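Local coordinates for inorganic pyrophosphatase (Neisseria gonorrhoeae, PDB 5TEA), which probably catalyses the magnesium-dependent hydrolysis of inorganic pyrophosphate to two phosphate ions, working as a homohexamer in the cytoplasm, at residues Val84-Leu89 / Ala120-Asn125; Ala97-Val102 / Ile115-Ala120. One frame throughout, in Å; residues are numbered along the deposited sequence. Where two conformers were deposited one is given.

Contact 1: residues Val84-Leu89 / Ala120-Asn125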
ATOM      1  N   VAL B  84     -11.082  16.681   1.348  1.00 18.27           N
ATOM      2  CA  VAL B  84      -9.786  16.501   1.995  1.00 16.37           C
ATOM      3  C   VAL B  84      -9.938  15.521   3.152  1.00 22.76           C
ATOM      4  O   VAL B  84     -10.749  15.734   4.055  1.00 16.65           O
ATOM      5  CB  VAL B  84      -9.221  17.845   2.477  1.00 18.92           C
ATOM      6  CG1 VAL B  84      -7.915  17.649   3.257  1.00 19.27           C
ATOM      7  CG2 VAL B  84      -9.036  18.798   1.272  1.00 17.43           C
ATOM      8  N   THR B  85      -9.164  14.438   3.120  1.00 20.60           N
ATOM      9  CA  THR B  85      -9.110  13.464   4.201  1.00 22.23           C
ATOM     10  C   THR B  85      -7.657  13.069   4.417  1.00 23.29           C
ATOM     11  O   THR B  85      -6.808  13.263   3.546  1.00 18.22           O
ATOM     12  CB  THR B  85      -9.912  12.176   3.902  1.00 19.59           C
ATOM     13  OG1 THR B  85      -9.384  11.550   2.727  1.00 21.06           O
ATOM     14  CG2 THR B  85     -11.408  12.448   3.708  1.00 17.47           C
ATOM     15  N   GLU B  86      -7.386  12.460   5.570  1.00 20.83           N
ATOM     16  CA  GLU B  86      -6.041  11.939   5.815  1.00 24.03           C
ATOM     17  C   GLU B  86      -5.766  10.685   4.984  1.00 23.86           C
ATOM     18  O   GLU B  86      -4.658  10.513   4.458  1.00 28.06           O
ATOM     19  CB  GLU B  86      -5.849  11.655   7.313  1.00 25.24           C
ATOM     20  CG  GLU B  86      -5.525  12.893   8.169  1.00 40.14           C
ATOM     21  CD  GLU B  86      -6.754  13.626   8.744  1.00 44.28           C
ATOM     22  OE1 GLU B  86      -7.721  12.970   9.220  1.00 42.70           O
ATOM     23  OE2 GLU B  86      -6.734  14.882   8.734  1.00 39.14           O
ATOM     24  N   GLN B  87      -6.754   9.797   4.856  1.00 19.38           N
ATOM     25  CA  GLN B  87      -6.613   8.584   4.078  0.55 25.86           C
ATOM     26  C   GLN B  87      -7.603   8.576   2.912  1.00 24.03           C
ATOM     27  O   GLN B  87      -8.743   9.030   3.064  1.00 18.71           O
ATOM     28  CB  GLN B  87      -6.822   7.349   4.978  0.55 28.57           C
ATOM     29  CG  GLN B  87      -5.724   7.169   6.053  0.55 29.84           C
ATOM     30  CD  GLN B  87      -6.008   7.890   7.375  0.55 32.71           C
ATOM     31  OE1 GLN B  87      -7.159   8.183   7.713  0.55 28.54           O
ATOM     32  NE2 GLN B  87      -4.949   8.161   8.138  0.55 34.21           N
ATOM     33  N   PRO B  88      -7.203   8.081   1.740  1.00 21.05           N
ATOM     34  CA  PRO B  88      -8.087   8.175   0.562  1.00 15.87           C
ATOM     35  C   PRO B  88      -9.433   7.484   0.756  1.00 20.00           C
ATOM     36  O   PRO B  88      -9.544   6.444   1.415  1.00 20.13           O
ATOM     37  CB  PRO B  88      -7.271   7.498  -0.554  1.00 22.17           C
ATOM     38  CG  PRO B  88      -5.855   7.598  -0.111  1.00 26.43           C
ATOM     39  CD  PRO B  88      -5.879   7.528   1.399  1.00 25.93           C
ATOM     40  N   LEU B  89     -10.463   8.087   0.167  1.00 16.95           N
ATOM     41  CA  LEU B  89     -11.802   7.520   0.122  1.00 21.90           C
ATOM     42  C   LEU B  89     -12.029   6.752  -1.178  1.00 20.97           C
ATOM     43  O   LEU B  89     -11.575   7.172  -2.244  1.00 21.12           O
ATOM     44  CB  LEU B  89     -12.823   8.656   0.266  1.00 24.85           C
ATOM     45  CG  LEU B  89     -14.237   8.329   0.715  1.00 36.12           C
ATOM     46  CD1 LEU B  89     -14.204   7.572   2.030  1.00 36.07           C
ATOM     47  CD2 LEU B  89     -15.078   9.614   0.828  1.00 28.30           C
ATOM     48  N   ALA B 120     -18.221  15.697   7.356  1.00 16.93           N
ATOM     49  CA  ALA B 120     -18.891  16.502   8.380  1.00 21.41           C
ATOM     50  C   ALA B 120     -18.638  15.962   9.783  1.00 20.05           C
ATOM     51  O   ALA B 120     -18.681  16.724  10.753  1.00 17.38           O
ATOM     52  CB  ALA B 120     -20.395  16.576   8.112  1.00 15.63           C
ATOM     53  N   ASP B 121     -18.349  14.671   9.902  1.00 16.74           N
ATOM     54  CA  ASP B 121     -18.103  14.007  11.184  1.00 16.35           C
ATOM     55  C   ASP B 121     -16.739  13.322  11.038  1.00 20.69           C
ATOM     56  O   ASP B 121     -16.656  12.202  10.535  1.00 16.40           O
ATOM     57  CB  ASP B 121     -19.248  13.023  11.482  1.00 18.52           C
ATOM     58  CG  ASP B 121     -19.174  12.404  12.871  1.00 22.43           C
ATOM     59  OD1 ASP B 121     -18.156  12.565  13.570  1.00 24.27           O
ATOM     60  OD2 ASP B 121     -20.152  11.733  13.256  1.00 23.93           O
ATOM     61  N   ASP B 122     -15.674  14.008  11.450  1.00 15.38           N
ATOM     62  CA  ASP B 122     -14.302  13.492  11.357  1.00 20.09           C
ATOM     63  C   ASP B 122     -13.755  13.314  12.770  1.00 22.66           C
ATOM     64  O   ASP B 122     -13.294  14.277  13.389  1.00 22.01           O
ATOM     65  CB  ASP B 122     -13.414  14.438  10.542  1.00 19.20           C
ATOM     66  CG  ASP B 122     -12.011  13.862  10.298  1.00 26.94           C
ATOM     67  OD1 ASP B 122     -11.546  13.009  11.080  1.00 20.75           O
ATOM     68  OD2 ASP B 122     -11.371  14.251   9.314  1.00 28.43           O
ATOM     69  N   ARG B 123     -13.786  12.079  13.273  1.00 18.33           N
ATOM     70  CA  ARG B 123     -13.292  11.811  14.615  1.00 23.97           C
ATOM     71  C   ARG B 123     -11.830  11.402  14.620  1.00 20.06           C
ATOM     72  O   ARG B 123     -11.315  11.002  15.670  1.00 24.93           O
ATOM     73  CB  ARG B 123     -14.169  10.749  15.292  1.00 23.44           C
ATOM     74  CG  ARG B 123     -15.627  11.219  15.330  1.00 20.35           C
ATOM     75  CD  ARG B 123     -16.555  10.360  16.148  1.00 26.82           C
ATOM     76  NE  ARG B 123     -17.939  10.693  15.803  1.00 24.65           N
ATOM     77  CZ  ARG B 123     -19.013  10.116  16.332  1.00 27.49           C
ATOM     78  NH1 ARG B 123     -18.885   9.166  17.252  1.00 26.94           N
ATOM     79  NH2 ARG B 123     -20.224  10.487  15.927  1.00 27.83           N
ATOM     80  N   ASN B 124     -11.152  11.494  13.473  1.00 19.13           N
ATOM     81  CA  ASN B 124      -9.708  11.303  13.470  1.00 18.30           C
ATOM     82  C   ASN B 124      -8.965  12.599  13.783  1.00 25.79           C
ATOM     83  O   ASN B 124      -8.012  12.596  14.568  1.00 20.95           O
ATOM     84  CB  ASN B 124      -9.240  10.757  12.119  1.00 22.65           C
ATOM     85  CG  ASN B 124      -7.749  10.462  12.094  1.00 27.60           C
ATOM     86  OD1 ASN B 124      -7.229   9.731  12.941  1.00 24.67           O
ATOM     87  ND2 ASN B 124      -7.050  11.040  11.124  1.00 29.44           N
ATOM     88  N   ASN B 125      -9.360  13.714  13.175  1.00 26.62           N
ATOM     89  CA  ASN B 125      -8.776  14.994  13.549  1.00 29.81           C
ATOM     90  C   ASN B 125      -9.694  15.819  14.443  1.00 26.36           C
ATOM     91  O   ASN B 125      -9.338  16.942  14.809  1.00 24.82           O
ATOM     92  CB  ASN B 125      -8.366  15.792  12.300  1.00 22.14           C
ATOM     93  CG  ASN B 125      -9.546  16.195  11.412  1.00 23.82           C
ATOM     94  OD1 ASN B 125     -10.661  16.389  11.876  1.00 23.33           O
ATOM     95  ND2 ASN B 125      -9.290  16.302  10.121  1.00 29.98           N
TER
HETATM   96  O   HOH W   1      -9.628  11.937   7.422  1.00 22.96           O
HETATM   97  O   HOH W   2      -4.645  10.156   9.835  1.00 40.38           O
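E86 reaches from one loop to N124 and N125 of another, and its carboxylate makes both direct hydrogen bonds between the two segments. Traced outward, E86 CB lies 4.0 Å from N124 ND2. E86 CG then sits beside the backbone N and anti to the carbonyl carbon (chi1 -80°), 3.8 Å from N124 ND2. A bend at chi2 (90°) leads to two oxygens with separate partners. E86 OE1 accepts from N124 ND2 at 2.8 Å; the donor stands above the carboxylate plane, while OE1 lies in the amide plane of N124. E86 OE2 uses its syn lone pair to take a longer bond, 3.2 Å, from N125 ND2, and here the carboxylate and amide planes are 77° apart. D122 OD2 comes within 3.9 Å of E86 OE1, an approach of like charges that a water, accepting from E86 N and donating to E86 OE1 and weakly to D122 OD2, may ease. D122 OD1 accepts from N124 N, an Asx turn, and from N125 N, completing an Asx motif, which probably helps to hold the two asparagines in place. N125 OD1 accepts from A128 N, and N124 OD1 from A57 N of a second subunit and Q142 NE2 of a third. Across the two segments the carboxylate is held by neutral amide N-H groups and a water, not by a cation, and N124 extends that grip into the hexamer.

Contact 2: residues Ala97-Val102 / Ile115-Ala120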
ATOM      1  N   ALA B  97     -20.844  16.221   4.092  1.00 14.44           N
ATOM      2  CA  ALA B  97     -19.560  16.903   4.129  1.00 16.10           C
ATOM      3  C   ALA B  97     -19.751  18.366   4.489  1.00 17.16           C
ATOM      4  O   ALA B  97     -20.729  18.992   4.076  1.00 19.06           O
ATOM      5  CB  ALA B  97     -18.836  16.791   2.783  1.00 16.69           C
ATOM      6  N   ARG B  98     -18.798  18.916   5.232  1.00 14.87           N
ATOM      7  CA  ARG B  98     -18.840  20.335   5.566  1.00 22.30           C
ATOM      8  C   ARG B  98     -18.158  21.127   4.459  1.00 20.95           C
ATOM      9  O   ARG B  98     -17.055  20.772   4.031  1.00 16.08           O
ATOM     10  CB  ARG B  98     -18.163  20.607   6.913  1.00 19.98           C
ATOM     11  CG  ARG B  98     -17.824  22.081   7.149  1.00 18.77           C
ATOM     12  CD  ARG B  98     -17.161  22.314   8.506  1.00 30.19           C
ATOM     13  NE  ARG B  98     -18.121  22.237   9.603  1.00 33.45           N
ATOM     14  CZ  ARG B  98     -18.892  23.242  10.015  1.00 33.78           C
ATOM     15  NH1 ARG B  98     -18.830  24.434   9.434  1.00 30.57           N
ATOM     16  NH2 ARG B  98     -19.729  23.052  11.022  1.00 42.23           N
ATOM     17  N   VAL B  99     -18.823  22.189   3.998  1.00 16.54           N
ATOM     18  CA  VAL B  99     -18.266  23.134   3.026  1.00 17.36           C
ATOM     19  C   VAL B  99     -17.304  24.068   3.757  1.00 16.93           C
ATOM     20  O   VAL B  99     -17.715  24.781   4.680  1.00 18.05           O
ATOM     21  CB  VAL B  99     -19.386  23.947   2.360  1.00 14.57           C
ATOM     22  CG1 VAL B  99     -18.805  25.034   1.428  1.00 14.82           C
ATOM     23  CG2 VAL B  99     -20.368  23.051   1.633  1.00 17.90           C
ATOM     24  N   ILE B 100     -16.034  24.095   3.351  1.00 13.97           N
ATOM     25  CA  ILE B 100     -15.075  24.995   3.990  1.00 16.49           C
ATOM     26  C   ILE B 100     -14.511  26.061   3.060  1.00 18.67           C
ATOM     27  O   ILE B 100     -13.810  26.965   3.550  1.00 16.69           O
ATOM     28  CB  ILE B 100     -13.914  24.242   4.688  1.00 16.06           C
ATOM     29  CG1 ILE B 100     -12.991  23.558   3.669  1.00 19.12           C
ATOM     30  CG2 ILE B 100     -14.436  23.284   5.779  1.00 18.35           C
ATOM     31  CD1 ILE B 100     -11.691  23.043   4.282  1.00 22.38           C
ATOM     32  N   GLY B 101     -14.806  26.027   1.763  1.00 16.94           N
ATOM     33  CA  GLY B 101     -14.297  27.033   0.851  1.00 21.68           C
ATOM     34  C   GLY B 101     -14.596  26.655  -0.590  1.00 18.48           C
ATOM     35  O   GLY B 101     -15.294  25.671  -0.861  1.00 17.70           O
ATOM     36  N   VAL B 102     -14.072  27.461  -1.511  1.00 16.23           N
ATOM     37  CA  VAL B 102     -14.217  27.178  -2.941  1.00 15.37           C
ATOM     38  C   VAL B 102     -12.940  27.553  -3.666  1.00 18.56           C
ATOM     39  O   VAL B 102     -12.333  28.595  -3.390  1.00 20.87           O
ATOM     40  CB  VAL B 102     -15.450  27.880  -3.555  1.00 16.14           C
ATOM     41  CG1 VAL B 102     -15.452  29.406  -3.282  1.00 18.08           C
ATOM     42  CG2 VAL B 102     -15.592  27.547  -5.043  1.00 17.68           C
ATOM     43  N   ILE B 115     -15.805  23.003  -5.024  1.00 13.89           N
ATOM     44  CA  ILE B 115     -16.112  23.251  -3.613  1.00 17.08           C
ATOM     45  C   ILE B 115     -15.133  22.451  -2.772  1.00 16.36           C
ATOM     46  O   ILE B 115     -14.887  21.275  -3.059  1.00 18.37           O
ATOM     47  CB  ILE B 115     -17.562  22.846  -3.300  1.00 16.58           C
ATOM     48  CG1 ILE B 115     -18.524  23.443  -4.337  1.00 19.51           C
ATOM     49  CG2 ILE B 115     -17.968  23.284  -1.885  1.00 19.23           C
ATOM     50  CD1 ILE B 115     -18.460  24.984  -4.371  1.00 21.27           C
ATOM     51  N   VAL B 116     -14.544  23.085  -1.753  1.00 17.99           N
ATOM     52  CA  VAL B 116     -13.600  22.411  -0.860  1.00 14.26           C
ATOM     53  C   VAL B 116     -14.370  21.937   0.366  1.00 14.50           C
ATOM     54  O   VAL B 116     -15.089  22.720   1.002  1.00 14.33           O
ATOM     55  CB  VAL B 116     -12.436  23.333  -0.461  1.00 15.25           C
ATOM     56  CG1 VAL B 116     -11.394  22.531   0.330  1.00 16.23           C
ATOM     57  CG2 VAL B 116     -11.814  23.994  -1.687  1.00 17.99           C
ATOM     58  N   CYS B 117     -14.248  20.648   0.677  1.00 16.22           N
ATOM     59  CA  CYS B 117     -15.046  20.034   1.729  1.00 19.41           C
ATOM     60  C   CYS B 117     -14.172  19.135   2.584  1.00 19.99           C
ATOM     61  O   CYS B 117     -13.111  18.669   2.150  1.00 16.05           O
ATOM     62  CB  CYS B 117     -16.192  19.174   1.162  1.00 17.62           C
ATOM     63  SG  CYS B 117     -17.493  20.073   0.308  1.00 20.54           S
ATOM     64  N   VAL B 118     -14.672  18.853   3.785  1.00 13.63           N
ATOM     65  CA  VAL B 118     -14.172  17.768   4.630  1.00 13.79           C
ATOM     66  C   VAL B 118     -15.377  16.955   5.088  1.00 13.20           C
ATOM     67  O   VAL B 118     -16.514  17.453   5.075  1.00 16.64           O
ATOM     68  CB  VAL B 118     -13.379  18.307   5.846  1.00 15.35           C
ATOM     69  CG1 VAL B 118     -12.094  19.015   5.370  1.00 15.66           C
ATOM     70  CG2 VAL B 118     -14.262  19.275   6.677  1.00 14.95           C
ATOM     71  N   PRO B 119     -15.172  15.711   5.507  1.00 11.15           N
ATOM     72  CA  PRO B 119     -16.294  14.958   6.087  1.00 14.35           C
ATOM     73  C   PRO B 119     -16.889  15.732   7.255  1.00 17.27           C
ATOM     74  O   PRO B 119     -16.165  16.360   8.036  1.00 15.17           O
ATOM     75  CB  PRO B 119     -15.645  13.650   6.559  1.00 13.49           C
ATOM     76  CG  PRO B 119     -14.385  13.532   5.728  1.00 13.11           C
ATOM     77  CD  PRO B 119     -13.910  14.952   5.581  1.00 17.97           C
ATOM     78  N   ALA B 120     -18.221  15.697   7.356  1.00 16.93           N
ATOM     79  CA  ALA B 120     -18.891  16.502   8.380  1.00 21.41           C
ATOM     80  C   ALA B 120     -18.638  15.962   9.783  1.00 20.05           C
ATOM     81  O   ALA B 120     -18.681  16.724  10.753  1.00 17.38           O
ATOM     82  CB  ALA B 120     -20.395  16.576   8.112  1.00 15.63           C
TER
HETATM   83  O   HOH W   3     -19.058  19.479  10.683  1.00 35.47           O
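The β-hairpin formed by strands 94-107 and 110-119, part of the mixed sheet of the pyrophosphatase fold, carries a classic β-bulge in which I100 and G101 both face V116. Before the bulge, R98 and V118 form a hydrogen-bonded antiparallel pair: R98 N gives to V118 O at 2.7 Å, and V118 N returns to R98 O. At the bulge V116 O accepts from I100 N at 2.9 Å and more weakly from G101 N at 3.4 Å. V116 N gives to G101 O, and the non-hydrogen-bonded pair V102 and I115 follows. C117 CA also sends a C-H toward R98 O.

V99, V102, I115 and C117 lie on one face, R98, V116 and V118 on the other. On the first, V99 CG1 meets I115 CG2 at 3.8 Å and V102 CG2 meets I115 CD1 at 3.9 Å; A170 and I174 of helix 167-183 pack over this side. Within the bulge, I100 sets CG1 between the backbone N and the carbonyl carbon (chi1 69°), which brings it to 3.8 Å from V116 CG1. I100 CG2 touches V118 CG2 at 4.1 Å, the two side chains crossing at about a right angle. At the outer end a water joins R98 NE to A120 O. The extra residue shifts the register by one, yet a shared carbonyl keeps the backbone bonding continuous. Beyond it, the I115 backbone bonds to D80, a calcium ligand here and a predicted magnesium ligand, so the largely buried, apolar pairing adjoins the metal site.

Overall arrangement
Followed from the N terminus, the chain leaves strand 80-83 and enters the loop holding 84-89, then runs up strand 94-107 and back along 110-119 before reaching 120-125. Contact 2 zips the two arms of this hairpin together, closing a short loop, and contact 1 closes the wider one around it, so the pair nest without crossing. A120 belongs to both, ending the strand segment of one and beginning the loop segment of the other. The two also touch directly: V84 N probably bonds to C117 O, and T85 CG2 packs on P119 CG. Together they tie the sheet to loops at its margin, where contact 1 faces two neighbouring subunits.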